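Local structure of putative fimbrium tip subunit Fim1F (Parabacteroides distasonis, 3R4R) at residues I44-V49 against V103-N108; F61-S66 against N110-D115; S169-Y174 against P226-T231. The protein probably forms part of the tip of fimbriae, the filamentous cell-surface appendages that mediate adhesion and biofilm formation. One frame throughout, in Å; residues are numbered along the deposited sequence.

Contact 1 of 3, residues I44-V49 against V103-N108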
loop_
_atom_site.group_PDB
_atom_site.type_symbol
_atom_site.label_atom_id
_atom_site.label_comp_id
_atom_site.label_asym_id
_atom_site.label_seq_id
_atom_site.Cartn_x
_atom_site.Cartn_y
_atom_site.Cartn_z
ATOM N N ILE A 44 -4.449 1.128 10.613
ATOM C CA ILE A 44 -3.860 -0.187 10.703
ATOM C C ILE A 44 -4.705 -0.948 11.724
ATOM O O ILE A 44 -4.792 -0.525 12.881
ATOM C CB ILE A 44 -2.354 -0.141 11.033
ATOM C CG1 ILE A 44 -1.585 0.614 9.954
ATOM C CG2 ILE A 44 -1.785 -1.573 11.239
ATOM C CD1 ILE A 44 -0.149 0.877 10.306
ATOM N N GLN A 45 -5.363 -2.042 11.276
ATOM C CA GLN A 45 -6.220 -2.858 12.127
ATOM C C GLN A 45 -5.454 -4.063 12.642
ATOM O O GLN A 45 -5.809 -4.601 13.682
ATOM C CB GLN A 45 -7.474 -3.305 11.371
ATOM C CG GLN A 45 -8.389 -2.158 10.955
ATOM C CD GLN A 45 -9.708 -2.647 10.412
ATOM O OE1 GLN A 45 -10.447 -3.388 11.062
ATOM N NE2 GLN A 45 -10.087 -2.147 9.255
ATOM N N ASN A 46 -4.390 -4.466 11.940
ATOM C CA ASN A 46 -3.542 -5.619 12.255
ATOM C C ASN A 46 -2.224 -5.539 11.484
ATOM O O ASN A 46 -2.162 -4.859 10.468
ATOM C CB ASN A 46 -4.280 -6.932 11.921
ATOM C CG ASN A 46 -4.611 -7.132 10.455
ATOM O OD1 ASN A 46 -3.736 -7.342 9.610
ATOM N ND2 ASN A 46 -5.886 -7.179 10.136
ATOM N N CYS A 47 -1.190 -6.221 11.939
ATOM C CA CYS A 47 0.089 -6.254 11.235
ATOM C C CYS A 47 0.865 -7.506 11.617
ATOM O O CYS A 47 0.600 -8.148 12.630
ATOM C CB CYS A 47 0.932 -4.997 11.488
ATOM S SG CYS A 47 1.478 -4.767 13.204
ATOM N N HIS A 48 1.839 -7.823 10.764
ATOM C CA HIS A 48 2.818 -8.870 10.873
ATOM C C HIS A 48 4.177 -8.205 10.954
ATOM O O HIS A 48 4.515 -7.404 10.087
ATOM C CB HIS A 48 2.710 -9.883 9.703
ATOM C CG HIS A 48 3.817 -10.895 9.672
ATOM N ND1 HIS A 48 3.772 -12.044 10.432
ATOM C CD2 HIS A 48 4.960 -10.897 8.951
ATOM C CE1 HIS A 48 4.892 -12.696 10.160
ATOM N NE2 HIS A 48 5.638 -12.039 9.290
ATOM N N VAL A 49 4.931 -8.487 12.018
ATOM C CA VAL A 49 6.267 -7.920 12.189
ATOM C C VAL A 49 7.249 -9.081 12.180
ATOM O O VAL A 49 7.047 -10.079 12.868
ATOM C CB VAL A 49 6.369 -7.037 13.472
ATOM C CG1 VAL A 49 7.800 -6.594 13.749
ATOM C CG2 VAL A 49 5.441 -5.828 13.377
ATOM N N VAL A 103 4.231 -5.876 7.680
ATOM C CA VAL A 103 3.156 -6.011 6.690
ATOM C C VAL A 103 1.859 -5.695 7.436
ATOM O O VAL A 103 1.481 -6.442 8.339
ATOM C CB VAL A 103 3.085 -7.350 5.917
ATOM C CG1 VAL A 103 1.946 -7.325 4.881
ATOM C CG2 VAL A 103 4.413 -7.673 5.246
ATOM N N ALA A 104 1.217 -4.560 7.115
ATOM C CA ALA A 104 0.005 -4.135 7.808
ATOM C C ALA A 104 -1.260 -4.492 7.023
ATOM O O ALA A 104 -1.273 -4.387 5.804
ATOM C CB ALA A 104 0.050 -2.637 8.053
ATOM N N ASN A 105 -2.317 -4.912 7.759
ATOM C CA ASN A 105 -3.709 -5.216 7.357
ATOM C C ASN A 105 -3.829 -6.385 6.385
ATOM O O ASN A 105 -4.800 -6.434 5.619
ATOM C CB ASN A 105 -4.373 -3.989 6.711
ATOM C CG ASN A 105 -4.568 -2.830 7.646
ATOM O OD1 ASN A 105 -4.803 -2.977 8.846
ATOM N ND2 ASN A 105 -4.624 -1.670 7.092
ATOM N N ALA A 106 -2.946 -7.404 6.514
ATOM C CA ALA A 106 -2.950 -8.614 5.655
ATOM C C ALA A 106 -3.119 -9.908 6.486
ATOM O O ALA A 106 -3.247 -10.987 5.911
ATOM C CB ALA A 106 -1.670 -8.677 4.852
ATOM N N ASN A 107 -3.179 -9.798 7.825
ATOM C CA ASN A 107 -3.377 -10.951 8.710
ATOM C C ASN A 107 -4.747 -11.596 8.518
ATOM O O ASN A 107 -5.664 -10.976 7.999
ATOM C CB ASN A 107 -3.235 -10.565 10.222
ATOM C CG ASN A 107 -1.905 -10.052 10.710
ATOM O OD1 ASN A 107 -0.922 -9.973 9.977
ATOM N ND2 ASN A 107 -1.853 -9.681 11.987
ATOM N N ASN A 108 -4.856 -12.857 8.945
ATOM C CA ASN A 108 -6.081 -13.630 9.032
ATOM C C ASN A 108 -6.656 -13.371 10.439
ATOM O O ASN A 108 -6.077 -12.580 11.186
ATOM C CB ASN A 108 -5.800 -15.124 8.736
ATOM C CG ASN A 108 -5.227 -15.478 7.389
ATOM O OD1 ASN A 108 -4.366 -16.362 7.287
ATOM N ND2 ASN A 108 -5.695 -14.859 6.324
HETATM O O HOH W 1 -6.722 -8.503 7.517
#
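Asn46 and Asn107 meet through contrasting first torsions: CG of Asn46 sits between its backbone N and carbonyl carbon (chi1 64°), whereas CG of Asn107 stands anti to the carbonyl carbon (chi1 -63°). The side chains slide past each other in opposite directions, their amide planes 18° apart, with Asn107 CB 3.3 Å from Asn46 OD1. Each amide grips backbone of the opposing segment. Asn46 OD1 accepts from Asn107 N at 3.1 Å, the donor standing above the carbonyl plane. Asn107 ND2 donates to Cys47 O at 3.0 Å; this oxygen lies near the plane of the Asn107 amide, yet is itself met from above its peptide plane. An alanine in place of Asn107 would probably leave Cys47 O dependent on its bond from Phe64 N and open a gap alongside Asn46 CB.

The frame for these amides is the antiparallel pairing of strands 46-52 and 96-104, consistent with the transthyretin-like fold of this fimbrillin family. His48 and Val103 form a hydrogen-bonded pair, His48 N to Val103 O at 2.8 Å and Val103 N to His48 O at 2.9 Å; Cys47 and Ala104 are the adjoining non-hydrogen-bonded pair.

Asn105 then turns the chain in a left-handed backbone conformation, its N still bonded to Asn46 O at 2.7 Å. Asn105 OD1 takes Gln45 N at 2.7 Å, in the carbonyl plane, while its ND2 is held by Thr43 O and Leu142 O. One water accepts from Asn46 ND2 and donates to Asn107 O. On the face carrying Cys47, Ile44 CG2 rests 3.8 Å from Ala104 CB.

Contact 2 of 3, residues F61-S66 against N110-D115; sequences FKNFYS and NNSPFD
Asn63 and Asp115 reach toward each other tip to tip, amide and carboxylate nearly coplanar at 19°. The bond between them is almost straight: Asn63 ND2 donates to Asp115 OD1 at 3.0 Å, and the oxygen lies in the Asn63 amide plane and uses its syn lone pair. The other branch of the amide, OD1, passes 3.3 Å from Ser112 CB and is hydrogen-bonded to His48 ND1.

Phe61 crosses Asp115 at about a right angle, ring and carboxylate planes 42° apart, its CE2 coming within 3.3 Å of Asp115 OD1. Ser112 approaches that same oxygen differently: its OG donates from above the carboxylate plane at 2.7 Å. The hydroxyl also accepts from Phe114 N at 3.1 Å, an ST turn set within the type I beta turn from Ser112 to Asp115.

Farther along the strand, Tyr65 brings its hydroxyl to the loop, where OH is bonded to Asn108 O, and Asn111 N lies at the ring edge.

Two donors on Asp115 OD1, one on the syn lone pair and one from above the carboxylate plane, fix the rotation of the carboxylate and would be expected to favour its charged form.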
loop_
_atom_site.group_PDB
_atom_site.type_symbol
_atom_site.label_atom_id
_atom_site.label_comp_id
_atom_site.label_asym_id
_atom_site.label_seq_id
_atom_site.Cartn_x
_atom_site.Cartn_y
_atom_site.Cartn_z
ATOM N N PHE A 61 9.004 -13.260 14.867
ATOM C CA PHE A 61 7.837 -12.711 14.186
ATOM C C PHE A 61 6.693 -12.604 15.196
ATOM O O PHE A 61 6.598 -13.432 16.103
ATOM C CB PHE A 61 7.413 -13.518 12.931
ATOM C CG PHE A 61 6.451 -14.654 13.179
ATOM C CD1 PHE A 61 6.918 -15.922 13.503
ATOM C CD2 PHE A 61 5.077 -14.445 13.124
ATOM C CE1 PHE A 61 6.028 -16.961 13.773
ATOM C CE2 PHE A 61 4.190 -15.478 13.419
ATOM C CZ PHE A 61 4.670 -16.734 13.730
ATOM N N LYS A 62 5.768 -11.660 14.982
ATOM C CA LYS A 62 4.593 -11.520 15.837
ATOM C C LYS A 62 3.503 -10.886 15.024
ATOM O O LYS A 62 3.770 -10.046 14.152
ATOM C CB LYS A 62 4.920 -10.709 17.114
ATOM C CG LYS A 62 3.760 -10.449 18.056
ATOM C CD LYS A 62 4.247 -9.983 19.424
ATOM C CE LYS A 62 3.155 -9.484 20.354
ATOM N NZ LYS A 62 2.071 -10.469 20.597
ATOM N N ASN A 63 2.269 -11.340 15.274
ATOM C CA ASN A 63 1.062 -10.834 14.646
ATOM C C ASN A 63 0.294 -10.054 15.671
ATOM O O ASN A 63 -0.085 -10.617 16.710
ATOM C CB ASN A 63 0.233 -11.979 14.045
ATOM C CG ASN A 63 0.952 -12.678 12.915
ATOM O OD1 ASN A 63 1.540 -12.060 12.007
ATOM N ND2 ASN A 63 0.881 -13.984 12.920
ATOM N N PHE A 64 0.157 -8.731 15.419
ATOM C CA PHE A 64 -0.582 -7.763 16.254
ATOM C C PHE A 64 -1.948 -7.490 15.706
ATOM O O PHE A 64 -2.126 -7.495 14.490
ATOM C CB PHE A 64 0.160 -6.427 16.366
ATOM C CG PHE A 64 1.525 -6.502 16.992
ATOM C CD1 PHE A 64 2.652 -6.765 16.214
ATOM C CD2 PHE A 64 1.700 -6.223 18.341
ATOM C CE1 PHE A 64 3.919 -6.790 16.787
ATOM C CE2 PHE A 64 2.969 -6.229 18.908
ATOM C CZ PHE A 64 4.073 -6.510 18.129
ATOM N N TYR A 65 -2.910 -7.211 16.595
ATOM C CA TYR A 65 -4.291 -6.906 16.229
ATOM C C TYR A 65 -4.693 -5.571 16.893
ATOM O O TYR A 65 -3.879 -4.976 17.594
ATOM C CB TYR A 65 -5.215 -8.077 16.597
ATOM C CG TYR A 65 -4.882 -9.302 15.768
ATOM C CD1 TYR A 65 -5.403 -9.464 14.485
ATOM C CD2 TYR A 65 -3.970 -10.252 16.221
ATOM C CE1 TYR A 65 -5.071 -10.578 13.700
ATOM C CE2 TYR A 65 -3.634 -11.368 15.446
ATOM C CZ TYR A 65 -4.179 -11.520 14.181
ATOM O OH TYR A 65 -3.853 -12.607 13.402
ATOM N N SER A 66 -5.901 -5.063 16.600
ATOM C CA SER A 66 -6.370 -3.726 17.021
ATOM C C SER A 66 -6.174 -3.458 18.536
ATOM O O SER A 66 -5.833 -2.328 18.875
ATOM C CB SER A 66 -7.840 -3.505 16.674
ATOM O OG SER A 66 -8.691 -4.492 17.228
ATOM N N ASN A 110 -6.540 -15.114 13.356
ATOM C CA ASN A 110 -5.642 -15.480 14.463
ATOM C C ASN A 110 -4.154 -15.592 14.071
ATOM O O ASN A 110 -3.292 -15.811 14.930
ATOM C CB ASN A 110 -6.064 -16.872 15.022
ATOM C CG ASN A 110 -7.542 -17.093 15.224
ATOM O OD1 ASN A 110 -8.109 -18.048 14.672
ATOM N ND2 ASN A 110 -8.214 -16.178 15.938
ATOM N N ASN A 111 -3.857 -15.524 12.788
ATOM C CA ASN A 111 -2.493 -15.701 12.292
ATOM C C ASN A 111 -2.296 -14.890 11.022
ATOM O O ASN A 111 -3.223 -14.204 10.611
ATOM C CB ASN A 111 -2.195 -17.220 12.039
ATOM C CG ASN A 111 -2.954 -17.934 10.915
ATOM O OD1 ASN A 111 -3.938 -17.454 10.353
ATOM N ND2 ASN A 111 -2.508 -19.132 10.569
ATOM N N SER A 112 -1.112 -14.975 10.373
ATOM C CA SER A 112 -0.914 -14.265 9.109
ATOM C C SER A 112 -0.545 -15.249 7.995
ATOM O O SER A 112 -0.017 -16.332 8.278
ATOM C CB SER A 112 0.158 -13.188 9.229
ATOM O OG SER A 112 1.465 -13.701 9.028
ATOM N N PRO A 113 -0.732 -14.868 6.708
ATOM C CA PRO A 113 -0.273 -15.753 5.615
ATOM C C PRO A 113 1.284 -15.833 5.484
ATOM O O PRO A 113 1.773 -16.563 4.631
ATOM C CB PRO A 113 -0.883 -15.089 4.362
ATOM C CG PRO A 113 -1.126 -13.709 4.721
ATOM C CD PRO A 113 -1.376 -13.648 6.182
ATOM N N PHE A 114 2.057 -15.125 6.345
ATOM C CA PHE A 114 3.527 -15.044 6.276
ATOM C C PHE A 114 4.224 -15.857 7.368
ATOM O O PHE A 114 5.469 -15.887 7.421
ATOM C CB PHE A 114 3.946 -13.567 6.417
ATOM C CG PHE A 114 3.013 -12.596 5.721
ATOM C CD1 PHE A 114 3.017 -12.470 4.341
ATOM C CD2 PHE A 114 2.140 -11.802 6.448
ATOM C CE1 PHE A 114 2.115 -11.626 3.698
ATOM C CE2 PHE A 114 1.243 -10.945 5.801
ATOM C CZ PHE A 114 1.243 -10.867 4.427
ATOM N N ASP A 115 3.431 -16.515 8.238
ATOM C CA ASP A 115 3.917 -17.265 9.393
ATOM C C ASP A 115 4.872 -18.420 9.041
ATOM O O ASP A 115 5.740 -18.727 9.864
ATOM C CB ASP A 115 2.744 -17.860 10.178
ATOM C CG ASP A 115 1.906 -16.846 10.906
ATOM O OD1 ASP A 115 2.204 -15.647 10.801
ATOM O OD2 ASP A 115 0.990 -17.253 11.625
#

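Contact 3 of 3, residues S169-Y174 against P226-T231; sequences SAKIEY and PVTFYT. With SO4 (sulfate ion), chain C; EDO (1,2-ethanediol), chain F; EDO (1,2-ethanediol), chain E.
Backbone bonds tie Ala170, Ile172 and Tyr174 to Thr231, Phe229 and Val227 across antiparallel strands whose short axes make an angle of 150°. Ala170 N reaches Thr231 O at 2.8 Å, with a weak return bond from Thr231 N to Ala170 O. Ile172 and Phe229 are bonded both ways, Ile172 N to Phe229 O and Phe229 N to Ile172 O, each at 2.9 Å. Tyr174 N closes the series on Val227 O at 2.9 Å.

The apolar contacts centre on the same pair. Phe229 CG sits between its backbone N and carbonyl carbon (chi1 49°), a position from which the ring can lie back toward strand 169-174. Ile172 CB stands over the ring face, 4.2 Å from the centroid and 26° off the normal, a CH-pi contact; its CG2 touches Phe229 CZ at 3.7 Å. This face of the pairing packs on strand 191-202, where Leu191 and Val194 touch Phe229.

On the other face, extended Lys171 lies side by side with Tyr230, CG to CE1 3.8 Å. Both polar ends converge on Glu41, Lys171 NZ by a salt bridge and Tyr230 OH by a hydrogen bond.

Among bound groups, a sulfate, probably from the crystallisation liquor, accepts through its O4 from Val227 N at 2.8 Å.

An apolar face turned to strand 191-202 of a second sheet and a polar opposite face are consistent with a beta-sandwich of the transthyretin-like C-terminal domain.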
loop_
_atom_site.group_PDB
_atom_site.type_symbol
_atom_site.label_atom_id
_atom_site.label_comp_id
_atom_site.label_asym_id
_atom_site.label_seq_id
_atom_site.Cartn_x
_atom_site.Cartn_y
_atom_site.Cartn_z
ATOM N N SER A 169 -1.114 -0.129 -2.391
ATOM C CA SER A 169 -2.048 0.180 -3.459
ATOM C C SER A 169 -1.904 1.616 -3.911
ATOM O O SER A 169 -1.312 2.440 -3.210
ATOM C CB SER A 169 -3.484 -0.070 -2.999
ATOM O OG SER A 169 -3.839 0.797 -1.939
ATOM N N ALA A 170 -2.447 1.903 -5.095
ATOM C CA ALA A 170 -2.617 3.244 -5.630
ATOM C C ALA A 170 -4.060 3.695 -5.397
ATOM O O ALA A 170 -4.964 2.855 -5.441
ATOM C CB ALA A 170 -2.262 3.276 -7.100
ATOM N N LYS A 171 -4.273 4.994 -5.100
ATOM C CA LYS A 171 -5.596 5.572 -4.897
ATOM C C LYS A 171 -5.988 6.353 -6.157
ATOM O O LYS A 171 -5.222 7.193 -6.636
ATOM C CB LYS A 171 -5.605 6.454 -3.630
ATOM C CG LYS A 171 -6.945 7.162 -3.318
ATOM C CD LYS A 171 -6.796 8.095 -2.106
ATOM C CE LYS A 171 -8.048 8.871 -1.799
ATOM N NZ LYS A 171 -7.869 9.738 -0.602
ATOM N N ILE A 172 -7.160 6.041 -6.717
ATOM C CA ILE A 172 -7.625 6.688 -7.969
ATOM C C ILE A 172 -9.007 7.319 -7.749
ATOM O O ILE A 172 -9.946 6.622 -7.359
ATOM C CB ILE A 172 -7.667 5.690 -9.182
ATOM C CG1 ILE A 172 -6.346 4.889 -9.356
ATOM C CG2 ILE A 172 -8.075 6.409 -10.490
ATOM C CD1 ILE A 172 -6.462 3.771 -10.441
ATOM N N GLU A 173 -9.124 8.639 -8.000
ATOM C CA GLU A 173 -10.391 9.361 -7.905
ATOM C C GLU A 173 -10.836 9.874 -9.294
ATOM O O GLU A 173 -10.136 10.682 -9.890
ATOM C CB GLU A 173 -10.282 10.536 -6.910
ATOM C CG GLU A 173 -11.607 11.290 -6.729
ATOM C CD GLU A 173 -11.637 12.531 -5.851
ATOM O OE1 GLU A 173 -10.553 13.051 -5.498
ATOM O OE2 GLU A 173 -12.755 13.014 -5.557
ATOM N N TYR A 174 -11.973 9.402 -9.812
ATOM C CA TYR A 174 -12.549 9.946 -11.051
ATOM C C TYR A 174 -13.359 11.176 -10.656
ATOM O O TYR A 174 -14.274 11.054 -9.840
ATOM C CB TYR A 174 -13.377 8.903 -11.831
ATOM C CG TYR A 174 -14.277 9.499 -12.898
ATOM C CD1 TYR A 174 -13.754 9.952 -14.106
ATOM C CD2 TYR A 174 -15.655 9.552 -12.726
ATOM C CE1 TYR A 174 -14.579 10.473 -15.103
ATOM C CE2 TYR A 174 -16.490 10.076 -13.712
ATOM C CZ TYR A 174 -15.949 10.531 -14.903
ATOM O OH TYR A 174 -16.768 11.059 -15.870
ATOM N N PRO A 226 -18.112 3.078 -7.031
ATOM C CA PRO A 226 -17.516 4.254 -6.360
ATOM C C PRO A 226 -16.647 5.094 -7.293
ATOM O O PRO A 226 -16.103 4.607 -8.284
ATOM C CB PRO A 226 -16.660 3.639 -5.246
ATOM C CG PRO A 226 -16.324 2.278 -5.737
ATOM C CD PRO A 226 -17.475 1.819 -6.579
ATOM N N VAL A 227 -16.527 6.379 -6.939
ATOM C CA VAL A 227 -15.798 7.440 -7.642
ATOM C C VAL A 227 -14.314 7.388 -7.180
ATOM O O VAL A 227 -13.442 7.688 -7.979
ATOM C CB VAL A 227 -16.544 8.777 -7.341
ATOM C CG1 VAL A 227 -15.646 10.000 -7.296
ATOM C CG2 VAL A 227 -17.683 8.967 -8.314
ATOM N N THR A 228 -14.042 6.955 -5.947
ATOM C CA THR A 228 -12.689 6.733 -5.434
ATOM C C THR A 228 -12.513 5.205 -5.293
ATOM O O THR A 228 -13.297 4.538 -4.620
ATOM C CB THR A 228 -12.398 7.511 -4.120
ATOM O OG1 THR A 228 -12.434 8.931 -4.366
ATOM C CG2 THR A 228 -11.025 7.124 -3.491
ATOM N N PHE A 229 -11.496 4.658 -5.949
ATOM C CA PHE A 229 -11.251 3.219 -5.926
ATOM C C PHE A 229 -9.716 2.959 -5.886
ATOM O O PHE A 229 -8.924 3.908 -6.026
ATOM C CB PHE A 229 -11.937 2.537 -7.136
ATOM C CG PHE A 229 -11.667 3.189 -8.461
ATOM C CD1 PHE A 229 -12.466 4.240 -8.908
ATOM C CD2 PHE A 229 -10.656 2.722 -9.287
ATOM C CE1 PHE A 229 -12.207 4.862 -10.136
ATOM C CE2 PHE A 229 -10.407 3.327 -10.522
ATOM C CZ PHE A 229 -11.170 4.414 -10.926
ATOM N N TYR A 230 -9.319 1.683 -5.628
ATOM C CA TYR A 230 -7.930 1.264 -5.441
ATOM C C TYR A 230 -7.539 0.075 -6.299
ATOM O O TYR A 230 -8.392 -0.685 -6.744
ATOM C CB TYR A 230 -7.678 0.869 -3.970
ATOM C CG TYR A 230 -8.204 1.838 -2.942
ATOM C CD1 TYR A 230 -7.494 2.990 -2.610
ATOM C CD2 TYR A 230 -9.429 1.622 -2.316
ATOM C CE1 TYR A 230 -8.017 3.933 -1.724
ATOM C CE2 TYR A 230 -9.969 2.565 -1.437
ATOM C CZ TYR A 230 -9.252 3.713 -1.135
ATOM O OH TYR A 230 -9.728 4.592 -0.206
ATOM N N THR A 231 -6.224 -0.113 -6.469
ATOM C CA THR A 231 -5.605 -1.213 -7.207
ATOM C C THR A 231 -4.141 -1.386 -6.777
ATOM O O THR A 231 -3.475 -0.410 -6.400
ATOM C CB THR A 231 -5.697 -0.992 -8.737
ATOM O OG1 THR A 231 -5.057 -2.075 -9.405
ATOM C CG2 THR A 231 -5.051 0.317 -9.198
HETATM S S SO4 C . -17.417 7.384 -3.587
HETATM O O1 SO4 C . -17.075 6.081 -2.993
HETATM O O2 SO4 C . -18.248 8.154 -2.638
HETATM O O3 SO4 C . -16.162 8.134 -3.852
HETATM O O4 SO4 C . -18.175 7.191 -4.810
HETATM C C1 EDO F . -11.848 -1.634 -6.047
HETATM O O1 EDO F . -11.978 -2.870 -5.325
HETATM C C2 EDO F . -12.473 -0.490 -5.254
HETATM O O2 EDO F . -11.543 0.110 -4.350
HETATM C C1 EDO E . -2.017 5.799 -1.832
HETATM O O1 EDO E . -3.081 4.859 -1.578
HETATM C C2 EDO E . -2.288 7.081 -1.038
HETATM O O2 EDO E . -1.066 7.815 -0.849
#

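Overall arrangement
Contacts 1 and 2 adjoin, their centres about 7 Å apart, whereas contact 3 lies about 21 Å from contact 1 and about 27 Å from contact 2, centre to centre. Strand 46-52 runs between strands 58-65 and 96-104, so contacts 1 and 2 share neighbouring strands; their segments alternate along the chain, and they touch directly. The chain after strand 96-104 thus folds back over this strand group. Contact 3 follows later in the sequence, in the C-terminal domain, across the chain's centre from contact 2. Strand 161-179 pairs with strands 12-21 and 144-152 as well as with 228-232, so this long strand, interrupted by a bulge or short loop, appears to link the two halves of the elongated subunit.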